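Local atomic coordinates of Exo-alpha-sialidase (PDB entry 2VO8), a protein that probably cleaves terminal sialic acids from glycans as a family 33 glycoside hydrolase, and carries a cohesin module that probably binds dockerin modules of partner enzymes in toxin complexes. Residues E53-N58 against K134-N139. Numbering follows the deposited sequence.
Sequences EAFILN and KEVKIN
Ala54 and Ile138 mark the nearest approach of the two backbones, with 8.6 Å between the CA of Ala54 and the CA of Ile138, and no hydrogen bond joins the segments: side chains alone bridge them. Ile138 does most of the work. Its CG1 is set anti to the carbonyl carbon (chi1 -55°) and chi2 is extended at 168°, which carries CD1 off the strand to meet two neighbours at once. CD1 of Ile138 lies 4.0 Å from CB of Ala54 and 3.7 Å from CZ of Phe55, the latter approached obliquely to the ring. The ring of Phe55 meets it through its CZ-CE1 side, CE1 of Phe55 standing 4.0 Å from CD1 of Ile138. This is a cohesin domain, an all-beta jelly-roll sandwich, and the contact lies in its buried interior: Ala54, just before strand 55-62, and Phe55, at the start of that strand, which pairs with 95-103, meet strand 126-139, which pairs with 107-121. Two residues earlier on the same strand as Ile138, Val136 also points its side chain toward 53-58, and its CG2 comes up to the ring edge, near the ring plane, 4.1 Å from Phe55 CZ. All four touching residues are buried. Leu101 and Tyr50 pack on Phe55 as well, while Val20 lies against both Val136 and Ile138, and Pro103 adds to the apolar surround of Ile138.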
loop_
_atom_site.group_PDB
_atom_site.type_symbol
_atom_site.label_atom_id
_atom_site.label_comp_id
_atom_site.label_asym_id
_atom_site.label_seq_id
_atom_site.Cartn_x
_atom_site.Cartn_y
_atom_site.Cartn_z
ATOM N N GLU A 53 -4.116 -15.821 -7.014
ATOM C CA GLU A 53 -3.671 -17.226 -7.258
ATOM C C GLU A 53 -2.252 -17.481 -6.731
ATOM O O GLU A 53 -1.904 -18.608 -6.323
ATOM C CB GLU A 53 -3.714 -17.580 -8.756
ATOM C CG GLU A 53 -5.081 -17.476 -9.372
ATOM C CD GLU A 53 -5.117 -18.002 -10.799
ATOM O OE1 GLU A 53 -4.084 -17.960 -11.482
ATOM O OE2 GLU A 53 -6.204 -18.460 -11.213
ATOM N N ALA A 54 -1.433 -16.437 -6.719
ATOM C CA ALA A 54 -0.031 -16.577 -6.392
ATOM C C ALA A 54 0.340 -16.290 -4.935
ATOM O O ALA A 54 1.391 -16.745 -4.496
ATOM C CB ALA A 54 0.806 -15.744 -7.305
ATOM N N PHE A 55 -0.482 -15.506 -4.238
ATOM C CA PHE A 55 -0.275 -15.047 -2.864
ATOM C C PHE A 55 -1.462 -15.301 -1.962
ATOM O O PHE A 55 -2.564 -15.222 -2.381
ATOM C CB PHE A 55 0.044 -13.555 -2.774
ATOM C CG PHE A 55 1.141 -13.104 -3.666
ATOM C CD1 PHE A 55 2.409 -13.112 -3.242
ATOM C CD2 PHE A 55 0.877 -12.652 -4.940
ATOM C CE1 PHE A 55 3.391 -12.694 -4.029
ATOM C CE2 PHE A 55 1.844 -12.239 -5.719
ATOM C CZ PHE A 55 3.114 -12.279 -5.279
ATOM N N ILE A 56 -1.141 -15.545 -0.702
ATOM C CA ILE A 56 -2.058 -15.525 0.431
ATOM C C ILE A 56 -1.963 -14.125 1.164
ATOM O O ILE A 56 -0.896 -13.817 1.570
ATOM C CB ILE A 56 -1.614 -16.665 1.434
ATOM C CG1 ILE A 56 -1.623 -18.038 0.761
ATOM C CG2 ILE A 56 -2.392 -16.670 2.650
ATOM C CD1 ILE A 56 -0.731 -19.051 1.377
ATOM N N LEU A 57 -3.090 -13.385 1.313
ATOM C CA LEU A 57 -3.068 -12.172 2.122
ATOM C C LEU A 57 -3.144 -12.501 3.610
ATOM O O LEU A 57 -4.139 -13.046 4.084
ATOM C CB LEU A 57 -4.219 -11.245 1.729
ATOM C CG LEU A 57 -4.327 -9.930 2.505
ATOM C CD1 LEU A 57 -3.114 -9.050 2.242
ATOM C CD2 LEU A 57 -5.612 -9.200 2.150
ATOM N N ASN A 58 -2.085 -12.163 4.339
ATOM C CA ASN A 58 -1.976 -12.534 5.759
ATOM C C ASN A 58 -2.549 -11.523 6.708
ATOM O O ASN A 58 -3.463 -11.846 7.471
ATOM C CB ASN A 58 -0.537 -12.808 6.165
ATOM C CG ASN A 58 0.065 -13.944 5.404
ATOM O OD1 ASN A 58 1.229 -13.885 4.951
ATOM N ND2 ASN A 58 -0.735 -14.991 5.229
ATOM N N LYS A 134 5.030 -2.493 -8.114
ATOM C CA LYS A 134 6.337 -3.093 -7.959
ATOM C C LYS A 134 6.224 -4.554 -8.447
ATOM O O LYS A 134 5.193 -5.202 -8.216
ATOM C CB LYS A 134 6.771 -3.024 -6.487
ATOM C CG LYS A 134 7.926 -3.921 -6.040
ATOM C CD LYS A 134 9.261 -3.532 -6.531
ATOM C CE LYS A 134 10.293 -4.607 -6.107
ATOM N NZ LYS A 134 11.536 -3.936 -5.684
ATOM N N GLU A 135 7.253 -4.999 -9.170
ATOM C CA GLU A 135 7.338 -6.393 -9.646
ATOM C C GLU A 135 8.175 -7.206 -8.689
ATOM O O GLU A 135 9.196 -6.755 -8.206
ATOM C CB GLU A 135 7.939 -6.500 -11.056
ATOM C CG GLU A 135 7.311 -5.605 -12.050
ATOM C CD GLU A 135 8.027 -5.609 -13.397
ATOM O OE1 GLU A 135 9.184 -6.058 -13.445
ATOM O OE2 GLU A 135 7.391 -5.162 -14.361
ATOM N N VAL A 136 7.741 -8.444 -8.453
ATOM C CA VAL A 136 8.496 -9.405 -7.686
ATOM C C VAL A 136 8.645 -10.717 -8.494
ATOM O O VAL A 136 7.753 -11.078 -9.273
ATOM C CB VAL A 136 7.844 -9.759 -6.335
ATOM C CG1 VAL A 136 7.491 -8.463 -5.494
ATOM C CG2 VAL A 136 6.618 -10.550 -6.527
ATOM N N LYS A 137 9.738 -11.410 -8.249
ATOM C CA LYS A 137 9.925 -12.799 -8.732
ATOM C C LYS A 137 9.687 -13.744 -7.550
ATOM O O LYS A 137 10.265 -13.558 -6.467
ATOM C CB LYS A 137 11.289 -12.989 -9.353
ATOM C CG LYS A 137 11.642 -14.442 -9.701
ATOM C CD LYS A 137 13.122 -14.574 -9.987
ATOM C CE LYS A 137 13.556 -15.962 -10.501
ATOM N NZ LYS A 137 12.504 -16.952 -10.375
ATOM N N ILE A 138 8.850 -14.753 -7.755
ATOM C CA ILE A 138 8.537 -15.703 -6.679
ATOM C C ILE A 138 9.386 -16.959 -6.965
ATOM O O ILE A 138 9.108 -17.698 -7.924
ATOM C CB ILE A 138 7.055 -16.126 -6.622
ATOM C CG1 ILE A 138 6.086 -14.935 -6.522
ATOM C CG2 ILE A 138 6.811 -17.123 -5.444
ATOM C CD1 ILE A 138 4.707 -15.325 -6.739
ATOM N N ASN A 139 10.397 -17.168 -6.142
ATOM C CA ASN A 139 11.187 -18.394 -6.162
ATOM C C ASN A 139 10.468 -19.624 -5.613
ATOM O O ASN A 139 9.537 -19.519 -4.806
ATOM C CB ASN A 139 12.500 -18.183 -5.398
ATOM C CG ASN A 139 13.375 -17.103 -6.041
ATOM O OD1 ASN A 139 13.837 -16.146 -5.390
ATOM N ND2 ASN A 139 13.593 -17.251 -7.318
#